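Long-range contacts in extracellular solute-binding protein family 1 (Alicyclobacillus acidocaldarius subsp. acidocaldarius, PDB 4OVJ), which probably binds a solute, perhaps a sugar, outside the cell and hands it to an ABC transporter, as other family 1 solute-binding proteins do: residues Leu317-Val321 / Val335-Val339; Leu329-Pro334 / Glu352-Phe356; Arg340-Met344 / Phe356-Asn360; Gly131-Asn137 / Ile292-Trp298. All blocks are in the same frame, centred on the assembly; numbering follows the deposited sequence. Where two conformers were deposited one is given.

Contact 1. Residues Leu317-Val321 / Val335-Val339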
loop_
_atom_site.group_PDB
_atom_site.type_symbol
_atom_site.label_atom_id
_atom_site.label_comp_id
_atom_site.label_asym_id
_atom_site.label_seq_id
_atom_site.Cartn_x
_atom_site.Cartn_y
_atom_site.Cartn_z
ATOM N N LEU A 317 -12.064 6.958 15.028
ATOM C CA LEU A 317 -11.662 5.879 14.131
ATOM C C LEU A 317 -10.158 5.854 13.906
ATOM O O LEU A 317 -9.567 4.794 13.832
ATOM C CB LEU A 317 -12.371 5.979 12.781
ATOM C CG LEU A 317 -13.884 5.799 12.819
ATOM C CD1 LEU A 317 -14.438 6.021 11.421
ATOM C CD2 LEU A 317 -14.283 4.447 13.392
ATOM N N LEU A 318 -9.552 7.028 13.813
ATOM C CA LEU A 318 -8.125 7.133 13.577
ATOM C C LEU A 318 -7.284 6.808 14.790
ATOM O O LEU A 318 -6.270 6.142 14.660
ATOM C CB LEU A 318 -7.754 8.538 13.085
ATOM C CG LEU A 318 -8.280 8.942 11.708
ATOM C CD1 LEU A 318 -8.118 10.445 11.537
ATOM C CD2 LEU A 318 -7.551 8.204 10.601
ATOM N N ASN A 319 -7.685 7.315 15.949
ATOM C CA ASN A 319 -6.771 7.403 17.109
ATOM C C ASN A 319 -7.186 6.662 18.364
ATOM O O ASN A 319 -6.391 6.539 19.300
ATOM C CB ASN A 319 -6.532 8.868 17.461
ATOM C CG ASN A 319 -5.620 9.560 16.475
ATOM O OD1 ASN A 319 -4.550 9.048 16.144
ATOM N ND2 ASN A 319 -6.037 10.713 15.986
ATOM N N ASN A 320 -8.421 6.192 18.422
ATOM C CA ASN A 320 -8.881 5.546 19.638
ATOM C C ASN A 320 -8.479 4.084 19.658
ATOM O O ASN A 320 -8.633 3.391 18.660
ATOM C CB ASN A 320 -10.391 5.698 19.789
ATOM C CG ASN A 320 -10.890 5.123 21.086
ATOM O OD1 ASN A 320 -11.142 3.932 21.178
ATOM N ND2 ASN A 320 -11.027 5.964 22.099
ATOM N N VAL A 321 -7.932 3.623 20.790
ATOM C CA VAL A 321 -7.469 2.242 20.890
ATOM C C VAL A 321 -8.616 1.216 20.844
ATOM O O VAL A 321 -8.418 0.115 20.333
ATOM C CB VAL A 321 -6.555 2.023 22.127
ATOM C CG1 VAL A 321 -7.337 2.127 23.425
ATOM C CG2 VAL A 321 -5.850 0.677 22.028
ATOM N N VAL A 335 -3.081 3.582 10.815
ATOM C CA VAL A 335 -2.415 4.803 10.408
ATOM C C VAL A 335 -1.800 5.585 11.577
ATOM O O VAL A 335 -0.812 6.287 11.407
ATOM C CB VAL A 335 -3.388 5.687 9.598
ATOM C CG1 VAL A 335 -4.541 6.169 10.463
ATOM C CG2 VAL A 335 -2.643 6.843 8.963
ATOM N N SER A 336 -2.388 5.454 12.759
ATOM C CA SER A 336 -2.008 6.253 13.922
ATOM C C SER A 336 -0.855 5.634 14.690
ATOM O O SER A 336 -0.932 4.474 15.066
ATOM C CB SER A 336 -3.189 6.383 14.889
ATOM O OG SER A 336 -2.754 6.883 16.142
ATOM N N SER A 337 0.175 6.423 14.959
ATOM C CA SER A 337 1.317 5.941 15.749
ATOM C C SER A 337 0.902 5.533 17.164
ATOM O O SER A 337 1.440 4.566 17.719
ATOM C CB SER A 337 2.413 7.002 15.821
ATOM O OG SER A 337 1.934 8.223 16.384
ATOM N N SER A 338 -0.062 6.238 17.745
ATOM C CA SER A 338 -0.504 5.901 19.110
ATOM C C SER A 338 -1.244 4.559 19.132
ATOM O O SER A 338 -1.040 3.753 20.036
ATOM C CB SER A 338 -1.328 7.034 19.743
ATOM O OG SER A 338 -2.501 7.297 19.009
ATOM N N VAL A 339 -2.060 4.297 18.111
ATOM C CA VAL A 339 -2.784 3.031 18.009
ATOM C C VAL A 339 -1.792 1.896 17.797
ATOM O O VAL A 339 -1.882 0.861 18.448
ATOM C CB VAL A 339 -3.838 3.063 16.886
ATOM C CG1 VAL A 339 -4.391 1.680 16.607
ATOM C CG2 VAL A 339 -4.949 4.026 17.253
HETATM O O HOH W 1 -5.095 4.085 13.262
HETATM O O HOH W 2 -4.152 5.707 20.396
#
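Leu318 makes the apolar part of this contact. Its CD2 methyl meets CG1 of Val335 at 3.6 Å, the two side chains crossing at a slant. Val335 CG1 stands between its own backbone N and carbonyl carbon (chi1 65°), which turns this methyl to the leucine. Ile132 on strand 128-144 and Trp298 on strand 293-300 also pack on Leu318. Leu318 O, near the end of helix 307-319, accepts from water 1 at 2.8 Å. That water in turn accepts from Ser336 N, so it links the two backbones.

Asn319 carries the direct polar link. Ser336 OG donates to Asn319 OD1 at 2.8 Å, in the carbonyl plane, with a C=O...donor angle of 151°. The amide has further partners: OD1 also bonds Thr114 OG1, and ND2 bonds Asn111 O and Asn315 OD1. These bonds should fix which way the amide is flipped. The carbonyl O of Asn319 reaches water 2 at 2.6 Å, and the same water lies 2.7 Å from Ser338 OG. Beside this bridge, Val339 CG2 packs on Asn319 O at 3.5 Å.

Asn320 turns away from the other segment. It is the N-cap of helix 321-327, with OD1 accepting from Ala323 N.

Across the contact, Ser336 OG lies anti to its own backbone N (chi1 167°). There it also accepts weak bonds from Ser338 N and Val339 N, the latter at 3.3 Å. This is a serine N-cap at the start of helix 337-345, joined directly and through water to the C-terminal end of helix 307-319.

Contact 2. Residues Leu329-Pro334 / Glu352-Phe356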
loop_
_atom_site.group_PDB
_atom_site.type_symbol
_atom_site.label_atom_id
_atom_site.label_comp_id
_atom_site.label_asym_id
_atom_site.label_seq_id
_atom_site.Cartn_x
_atom_site.Cartn_y
_atom_site.Cartn_z
ATOM N N LEU A 329 -6.470 -5.320 11.627
ATOM C CA LEU A 329 -5.562 -5.152 10.497
ATOM C C LEU A 329 -6.279 -5.412 9.174
ATOM O O LEU A 329 -5.654 -5.532 8.132
ATOM C CB LEU A 329 -4.351 -6.079 10.640
ATOM C CG LEU A 329 -3.217 -5.529 11.501
ATOM C CD1 LEU A 329 -3.493 -5.772 12.965
ATOM C CD2 LEU A 329 -1.893 -6.168 11.100
ATOM N N VAL A 330 -7.607 -5.430 9.221
ATOM C CA VAL A 330 -8.414 -5.815 8.091
ATOM C C VAL A 330 -8.144 -4.922 6.859
ATOM O O VAL A 330 -7.950 -5.419 5.753
ATOM C CB VAL A 330 -9.924 -5.817 8.505
ATOM C CG1 VAL A 330 -10.813 -6.144 7.326
ATOM C CG2 VAL A 330 -10.166 -6.801 9.656
ATOM N N ARG A 331 -8.087 -3.609 7.066
ATOM C CA ARG A 331 -7.826 -2.654 5.972
ATOM C C ARG A 331 -6.341 -2.392 5.704
ATOM O O ARG A 331 -5.978 -1.747 4.717
ATOM C CB ARG A 331 -8.487 -1.327 6.299
ATOM C CG ARG A 331 -10.000 -1.356 6.249
ATOM C CD ARG A 331 -10.518 -0.040 6.793
ATOM N NE ARG A 331 -11.932 0.204 6.512
ATOM C CZ ARG A 331 -12.958 -0.283 7.214
ATOM N NH1 ARG A 331 -12.774 -1.080 8.259
ATOM N NH2 ARG A 331 -14.191 0.038 6.864
ATOM N N GLY A 332 -5.493 -2.875 6.596
ATOM C CA GLY A 332 -4.070 -2.604 6.555
ATOM C C GLY A 332 -3.534 -2.263 7.934
ATOM O O GLY A 332 -4.192 -2.481 8.953
ATOM N N ILE A 333 -2.320 -1.727 7.957
ATOM C CA ILE A 333 -1.675 -1.325 9.196
ATOM C C ILE A 333 -2.310 -0.030 9.702
ATOM O O ILE A 333 -2.534 0.887 8.916
ATOM C CB ILE A 333 -0.176 -1.105 8.968
ATOM C CG1 ILE A 333 0.454 -2.418 8.520
ATOM C CG2 ILE A 333 0.493 -0.606 10.239
ATOM C CD1 ILE A 333 0.026 -3.568 9.398
ATOM N N PRO A 334 -2.599 0.060 11.010
ATOM C CA PRO A 334 -3.198 1.284 11.524
ATOM C C PRO A 334 -2.384 2.526 11.211
ATOM O O PRO A 334 -1.152 2.523 11.313
ATOM C CB PRO A 334 -3.244 1.053 13.030
ATOM C CG PRO A 334 -3.354 -0.424 13.162
ATOM C CD PRO A 334 -2.529 -0.985 12.045
ATOM N N GLU A 352 2.565 -9.545 13.318
ATOM C CA GLU A 352 1.925 -8.230 13.313
ATOM C C GLU A 352 2.829 -7.178 13.977
ATOM O O GLU A 352 2.988 -6.086 13.452
ATOM C CB GLU A 352 0.543 -8.289 13.978
ATOM C CG GLU A 352 -0.438 -9.165 13.204
ATOM C CD GLU A 352 -1.752 -9.448 13.921
ATOM O OE1 GLU A 352 -1.828 -9.342 15.159
ATOM O OE2 GLU A 352 -2.729 -9.803 13.229
ATOM N N LYS A 353 3.420 -7.514 15.121
ATOM C CA LYS A 353 4.360 -6.611 15.790
ATOM C C LYS A 353 5.505 -6.231 14.854
ATOM O O LYS A 353 5.885 -5.063 14.767
ATOM C CB LYS A 353 4.930 -7.250 17.062
ATOM C CG LYS A 353 3.924 -7.427 18.188
ATOM C CD LYS A 353 4.599 -7.904 19.469
ATOM C CE LYS A 353 3.607 -8.560 20.419
ATOM N NZ LYS A 353 2.447 -7.679 20.709
ATOM N N ALA A 354 6.041 -7.224 14.148
ATOM C CA ALA A 354 7.126 -7.006 13.201
ATOM C C ALA A 354 6.704 -6.041 12.100
ATOM O O ALA A 354 7.465 -5.157 11.737
ATOM C CB ALA A 354 7.584 -8.322 12.593
ATOM N N GLU A 355 5.493 -6.224 11.579
ATOM C CA GLU A 355 4.932 -5.332 10.565
ATOM C C GLU A 355 4.871 -3.911 11.077
ATOM O O GLU A 355 5.207 -2.983 10.363
ATOM C CB GLU A 355 3.482 -5.676 10.262
ATOM C CG GLU A 355 3.204 -6.700 9.215
ATOM C CD GLU A 355 1.736 -6.667 8.836
ATOM O OE1 GLU A 355 1.370 -5.931 7.896
ATOM O OE2 GLU A 355 0.944 -7.317 9.522
ATOM N N PHE A 356 4.371 -3.740 12.303
ATOM C CA PHE A 356 4.231 -2.396 12.878
ATOM C C PHE A 356 5.601 -1.738 13.014
ATOM O O PHE A 356 5.762 -0.553 12.714
ATOM C CB PHE A 356 3.553 -2.435 14.252
ATOM C CG PHE A 356 2.070 -2.674 14.216
ATOM C CD1 PHE A 356 1.442 -3.255 13.125
ATOM C CD2 PHE A 356 1.290 -2.340 15.321
ATOM C CE1 PHE A 356 0.081 -3.486 13.137
ATOM C CE2 PHE A 356 -0.072 -2.579 15.326
ATOM C CZ PHE A 356 -0.674 -3.139 14.232
#
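The backbones stay well apart, with the CA atoms of Ile333 and Phe356 7.0 Å from each other, so side chains alone bridge from the 329-334 segment to one face of helix 350-365. This is helix-on-sheet packing in the periplasmic-binding-protein fold: Ile333 and Pro334 lie on a short, weakly bonded strand, joined through the Ile333 backbone to Leu136 of strand 128-144. Phe356 fills the middle. Ile333 was modelled in two conformers, and its contacts hold for the one given. Leu329 CD2 and Ile333 CD1 both come to the edge of the Phe356 ring, near the plane. Ile333 CD1 is 3.7 Å from Phe356 CE1. Pro334 crosses the phenyl group at about a right angle, with CD 3.6 Å from Phe356 CZ.

Glu352 slants past the leucine, its CG 3.9 Å from Leu329 CD2. Its OE1 turns back to accept from Ser349 N, which fits capping at the start of its own helix. Glu355 is buried, and Asn262 and the start of helix 263-269 lie against it. Its carboxylate also meets a methyl group, Glu355 OE2 being 3.4 Å from Leu329 CD2.

Contact 3. Residues Arg340-Met344 / Phe356-Asn360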
loop_
_atom_site.group_PDB
_atom_site.type_symbol
_atom_site.label_atom_id
_atom_site.label_comp_id
_atom_site.label_asym_id
_atom_site.label_seq_id
_atom_site.Cartn_x
_atom_site.Cartn_y
_atom_site.Cartn_z
ATOM N N ARG A 340 -0.829 2.089 16.901
ATOM C CA ARG A 340 0.196 1.059 16.692
ATOM C C ARG A 340 0.931 0.740 17.995
ATOM O O ARG A 340 1.128 -0.440 18.330
ATOM C CB ARG A 340 1.183 1.456 15.608
ATOM C CG ARG A 340 0.579 1.440 14.203
ATOM C CD ARG A 340 1.635 1.459 13.109
ATOM N NE ARG A 340 2.510 2.609 13.212
ATOM C CZ ARG A 340 2.219 3.836 12.780
ATOM N NH1 ARG A 340 1.066 4.105 12.165
ATOM N NH2 ARG A 340 3.086 4.806 12.964
ATOM N N THR A 341 1.315 1.782 18.733
ATOM C CA THR A 341 2.037 1.592 20.009
ATOM C C THR A 341 1.213 0.766 20.997
ATOM O O THR A 341 1.717 -0.191 21.611
ATOM C CB THR A 341 2.461 2.945 20.624
ATOM O OG1 THR A 341 3.374 3.603 19.739
ATOM C CG2 THR A 341 3.162 2.751 21.978
ATOM N N GLN A 342 -0.057 1.120 21.137
ATOM C CA GLN A 342 -0.933 0.442 22.082
ATOM C C GLN A 342 -1.270 -0.988 21.643
ATOM O O GLN A 342 -1.383 -1.886 22.481
ATOM C CB GLN A 342 -2.181 1.290 22.343
ATOM C CG GLN A 342 -1.815 2.606 23.020
ATOM C CD GLN A 342 -3.001 3.516 23.283
ATOM O OE1 GLN A 342 -3.125 4.584 22.677
ATOM N NE2 GLN A 342 -3.870 3.105 24.198
ATOM N N LEU A 343 -1.402 -1.216 20.341
ATOM C CA LEU A 343 -1.673 -2.565 19.847
ATOM C C LEU A 343 -0.416 -3.458 19.905
ATOM O O LEU A 343 -0.528 -4.688 20.088
ATOM C CB LEU A 343 -2.245 -2.540 18.432
ATOM C CG LEU A 343 -3.685 -2.054 18.247
ATOM C CD1 LEU A 343 -3.986 -2.040 16.760
ATOM C CD2 LEU A 343 -4.719 -2.908 18.956
HETATM N N MSE A 344 0.765 -2.848 19.765
HETATM C CA MSE A 344 2.046 -3.575 19.944
HETATM C C MSE A 344 2.189 -4.073 21.356
HETATM O O MSE A 344 2.697 -5.188 21.581
HETATM C CB MSE A 344 3.272 -2.714 19.587
HETATM C CG MSE A 344 3.601 -2.935 18.116
HETATM SE SE MSE A 344 5.117 -1.871 17.422
HETATM C CE MSE A 344 4.491 -0.026 17.705
ATOM N N PHE A 356 4.371 -3.740 12.303
ATOM C CA PHE A 356 4.231 -2.396 12.878
ATOM C C PHE A 356 5.601 -1.738 13.014
ATOM O O PHE A 356 5.762 -0.553 12.714
ATOM C CB PHE A 356 3.553 -2.435 14.252
ATOM C CG PHE A 356 2.070 -2.674 14.216
ATOM C CD1 PHE A 356 1.442 -3.255 13.125
ATOM C CD2 PHE A 356 1.290 -2.340 15.321
ATOM C CE1 PHE A 356 0.081 -3.486 13.137
ATOM C CE2 PHE A 356 -0.072 -2.579 15.326
ATOM C CZ PHE A 356 -0.674 -3.139 14.232
ATOM N N GLN A 357 6.590 -2.502 13.466
ATOM C CA GLN A 357 7.943 -1.965 13.611
ATOM C C GLN A 357 8.520 -1.551 12.265
ATOM O O GLN A 357 9.170 -0.524 12.146
ATOM C CB GLN A 357 8.865 -2.983 14.267
ATOM C CG GLN A 357 8.575 -3.194 15.744
ATOM C CD GLN A 357 9.345 -4.360 16.340
ATOM O OE1 GLN A 357 9.805 -5.255 15.624
ATOM N NE2 GLN A 357 9.478 -4.360 17.660
ATOM N N LEU A 358 8.293 -2.370 11.246
ATOM C CA LEU A 358 8.787 -2.047 9.910
ATOM C C LEU A 358 8.112 -0.765 9.405
ATOM O O LEU A 358 8.781 0.126 8.872
ATOM C CB LEU A 358 8.515 -3.215 8.958
ATOM C CG LEU A 358 9.065 -3.203 7.525
ATOM C CD1 LEU A 358 8.283 -2.295 6.600
ATOM C CD2 LEU A 358 10.549 -2.870 7.502
ATOM N N VAL A 359 6.798 -0.659 9.592
ATOM C CA VAL A 359 6.088 0.534 9.115
ATOM C C VAL A 359 6.625 1.776 9.836
ATOM O O VAL A 359 6.824 2.807 9.216
ATOM C CB VAL A 359 4.560 0.387 9.220
ATOM C CG1 VAL A 359 3.844 1.685 8.875
ATOM C CG2 VAL A 359 4.062 -0.683 8.254
ATOM N N ASN A 360 6.924 1.679 11.126
ATOM C CA ASN A 360 7.518 2.818 11.812
ATOM C C ASN A 360 8.841 3.270 11.178
ATOM O O ASN A 360 9.092 4.454 11.059
ATOM C CB ASN A 360 7.689 2.527 13.303
ATOM C CG ASN A 360 6.359 2.477 14.046
ATOM O OD1 ASN A 360 5.321 2.932 13.549
ATOM N ND2 ASN A 360 6.384 1.935 15.257
#
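Arg340 holds Asn360 side-on, with two nitrogens donating to one oxygen. Arg340 NE reaches Asn360 OD1 at 2.8 Å, and Arg340 NH2 reaches the same OD1 at 3.0 Å. The NH2 bond runs nearly along the C=O axis, whereas NE is tilted from the carbonyl plane. The oxygen lies near the guanidinium plane at its edge, and the amide is turned 63° from that plane. A bend at chi3 (-57°) swings the guanidinium to this position. The remaining nitrogen, NH1, donates to Pro334 O and weakly to Val335 O, so all three nitrogens have acceptors.

The segments belong to helices 337-345 and 350-365, which form an antiparallel helix hairpin. Their axes here are 11.1 Å apart, with 153° between the chain directions. Arg340 CG sits over one face of the Phe356 ring, offset toward the rim, and Leu343 CB lies at the edge, 3.8 Å from Phe356 CE2.

Met344, present as selenomethionine, runs past the phenyl group in the opposite direction, placing its SE 3.6 Å from Phe356 CB. Its CE meets Asn360 ND2 at 3.7 Å. At the turn end of the hairpin Leu343 O accepts from Thr348 OG1.

Contact 4. Residues Gly131-Asn137 / Ile292-Trp298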
loop_
_atom_site.group_PDB
_atom_site.type_symbol
_atom_site.label_atom_id
_atom_site.label_comp_id
_atom_site.label_asym_id
_atom_site.label_seq_id
_atom_site.Cartn_x
_atom_site.Cartn_y
_atom_site.Cartn_z
ATOM N N GLY A 131 -9.365 14.019 2.796
ATOM C CA GLY A 131 -9.509 12.690 3.356
ATOM C C GLY A 131 -8.284 12.371 4.177
ATOM O O GLY A 131 -7.197 12.842 3.884
ATOM N N ILE A 132 -8.473 11.566 5.209
ATOM C CA ILE A 132 -7.359 11.090 6.014
ATOM C C ILE A 132 -7.226 9.569 5.834
ATOM O O ILE A 132 -8.198 8.828 6.021
ATOM C CB ILE A 132 -7.529 11.480 7.481
ATOM C CG1 ILE A 132 -7.632 13.022 7.581
ATOM C CG2 ILE A 132 -6.341 10.966 8.281
ATOM C CD1 ILE A 132 -7.932 13.543 8.957
ATOM N N PRO A 133 -6.035 9.105 5.416
ATOM C CA PRO A 133 -5.854 7.669 5.239
ATOM C C PRO A 133 -6.178 6.939 6.520
ATOM O O PRO A 133 -5.838 7.425 7.607
ATOM C CB PRO A 133 -4.368 7.543 4.888
ATOM C CG PRO A 133 -4.044 8.835 4.227
ATOM C CD PRO A 133 -4.824 9.850 5.007
ATOM N N ASN A 134 -6.858 5.810 6.407
ATOM C CA ASN A 134 -7.280 5.073 7.592
ATOM C C ASN A 134 -6.417 3.843 7.892
ATOM O O ASN A 134 -6.470 3.298 8.989
ATOM C CB ASN A 134 -8.776 4.727 7.536
ATOM C CG ASN A 134 -9.160 3.846 6.365
ATOM O OD1 ASN A 134 -8.324 3.199 5.732
ATOM N ND2 ASN A 134 -10.461 3.820 6.063
ATOM N N ALA A 135 -5.616 3.428 6.923
ATOM C CA ALA A 135 -4.759 2.259 7.065
ATOM C C ALA A 135 -3.689 2.301 5.991
ATOM O O ALA A 135 -3.847 2.966 4.969
ATOM C CB ALA A 135 -5.561 0.977 6.961
ATOM N N LEU A 136 -2.612 1.569 6.225
ATOM C CA LEU A 136 -1.389 1.705 5.454
ATOM C C LEU A 136 -0.830 0.373 4.957
ATOM O O LEU A 136 -1.076 -0.677 5.541
ATOM C CB LEU A 136 -0.322 2.333 6.342
ATOM C CG LEU A 136 -0.688 3.646 7.032
ATOM C CD1 LEU A 136 0.481 4.134 7.876
ATOM C CD2 LEU A 136 -1.074 4.701 6.005
ATOM N N ASN A 137 -0.054 0.449 3.881
ATOM C CA ASN A 137 0.774 -0.651 3.431
ATOM C C ASN A 137 2.028 -0.069 2.782
ATOM O O ASN A 137 2.034 1.065 2.324
ATOM C CB ASN A 137 -0.002 -1.507 2.444
ATOM C CG ASN A 137 0.441 -2.964 2.404
ATOM O OD1 ASN A 137 1.442 -3.382 2.999
ATOM N ND2 ASN A 137 -0.342 -3.756 1.688
ATOM N N ILE A 292 4.159 5.164 1.238
ATOM C CA ILE A 292 3.143 4.452 1.985
ATOM C C ILE A 292 1.862 4.520 1.171
ATOM O O ILE A 292 1.430 5.592 0.786
ATOM C CB ILE A 292 2.904 5.084 3.374
ATOM C CG1 ILE A 292 4.222 5.349 4.101
ATOM C CG2 ILE A 292 2.000 4.189 4.202
ATOM C CD1 ILE A 292 5.104 4.139 4.279
ATOM N N LYS A 293 1.253 3.374 0.925
ATOM C CA LYS A 293 0.015 3.329 0.163
ATOM C C LYS A 293 -1.138 3.468 1.150
ATOM O O LYS A 293 -1.247 2.671 2.071
ATOM C CB LYS A 293 -0.090 2.000 -0.568
ATOM C CG LYS A 293 -1.333 1.837 -1.427
ATOM C CD LYS A 293 -1.286 0.504 -2.165
ATOM C CE LYS A 293 -2.658 0.105 -2.668
ATOM N NZ LYS A 293 -3.045 0.929 -3.839
ATOM N N PRO A 294 -1.994 4.489 0.973
ATOM C CA PRO A 294 -3.192 4.583 1.798
ATOM C C PRO A 294 -4.237 3.574 1.336
ATOM O O PRO A 294 -4.586 3.530 0.151
ATOM C CB PRO A 294 -3.651 6.021 1.566
ATOM C CG PRO A 294 -3.231 6.314 0.164
ATOM C CD PRO A 294 -1.971 5.525 -0.085
ATOM N N SER A 295 -4.726 2.739 2.244
ATOM C CA SER A 295 -5.686 1.721 1.843
ATOM C C SER A 295 -6.993 2.371 1.401
ATOM O O SER A 295 -7.599 1.983 0.405
ATOM C CB SER A 295 -5.961 0.780 3.004
ATOM O OG SER A 295 -4.744 0.203 3.433
ATOM N N GLN A 296 -7.419 3.335 2.196
ATOM C CA GLN A 296 -8.682 4.042 2.024
ATOM C C GLN A 296 -8.564 5.304 2.846
ATOM O O GLN A 296 -7.549 5.519 3.497
ATOM C CB GLN A 296 -9.898 3.253 2.535
ATOM C CG GLN A 296 -9.838 1.748 2.510
ATOM C CD GLN A 296 -11.003 1.126 3.238
ATOM O OE1 GLN A 296 -11.476 1.659 4.261
ATOM N NE2 GLN A 296 -11.474 0.003 2.736
ATOM N N PHE A 297 -9.598 6.129 2.821
ATOM C CA PHE A 297 -9.635 7.396 3.536
ATOM C C PHE A 297 -10.960 7.557 4.258
ATOM O O PHE A 297 -11.984 7.050 3.804
ATOM C CB PHE A 297 -9.545 8.594 2.580
ATOM C CG PHE A 297 -8.280 8.683 1.804
ATOM C CD1 PHE A 297 -8.096 7.908 0.671
ATOM C CD2 PHE A 297 -7.285 9.591 2.164
ATOM C CE1 PHE A 297 -6.919 7.978 -0.050
ATOM C CE2 PHE A 297 -6.118 9.678 1.425
ATOM C CZ PHE A 297 -5.930 8.858 0.328
ATOM N N TRP A 298 -10.937 8.316 5.353
ATOM C CA TRP A 298 -12.147 8.877 5.934
ATOM C C TRP A 298 -12.299 10.307 5.419
ATOM O O TRP A 298 -11.367 11.098 5.505
ATOM C CB TRP A 298 -12.090 8.932 7.458
ATOM C CG TRP A 298 -11.794 7.654 8.150
ATOM C CD1 TRP A 298 -10.818 7.462 9.077
ATOM C CD2 TRP A 298 -12.455 6.392 7.995
ATOM N NE1 TRP A 298 -10.832 6.170 9.520
ATOM C CE2 TRP A 298 -11.824 5.485 8.871
ATOM C CE3 TRP A 298 -13.515 5.935 7.203
ATOM C CZ2 TRP A 298 -12.212 4.156 8.965
ATOM C CZ3 TRP A 298 -13.903 4.616 7.311
ATOM C CH2 TRP A 298 -13.257 3.746 8.186
#
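Asn134 and Gln296 are joined twice. Asn134 ND2 donates to a lone pair of Gln296 OE1 at 3.0 Å, and Asn134 N donates to Gln296 O. Gln296 OE1 also accepts from Arg331 NE, so it is gripped from two residues. Backbone pairing runs on to each end. Ile132 and Trp298 form an antiparallel hydrogen-bonded pair, Ile132 N to Trp298 O and Trp298 N to Ile132 O both 2.9 Å. Asn137 and Lys293 form another, with Lys293 N to Asn137 O at 2.8 Å. Between them the pairing is irregular, but Ser295 N donates to Ala135 O almost straight (178°). Ser295 OG bonds Arg331 O.

Asn134 CB makes a CH-pi contact over the Trp298 indole, 3.6 Å from the centroid of the five-membered ring. Its chi1 of 61° brings the amide, with ND2, over the same indole, the planes 70° apart. Pro133 CG packs on Phe297 CE2 at 3.6 Å. Leu136 CD2 meets Ile292 CG2, also at 3.6 Å, and Val119 of helix 117-121 touches both residues.

Two long strands, 128-144 and 293-300, each broken by an irregularity, thus pair antiparallel in the central mixed sheet, as in the periplasmic-binding-protein fold.

In the fold
Contact 4 is a strand pair in the central sheet, its centre about 8 Å from that of the chain. Contacts 1 and 2 pack against it, each about 12 Å away, centre to centre. Contact 1 reaches it through Leu317, which packs on Trp298, and Val335, which packs on Pro133 O. Contact 2 reaches it through Arg331: Arg331 O is 2.6 Å from Ser295 OG. Contacts 2 and 3 share Phe356, and their centres are about 7 Å apart. Arg340 of contact 3 ties back to contact 2 through Pro334 O and, weakly, to contact 1 through Val335 O. Contact 3 meets contact 4 more loosely, through Val359 and Leu136.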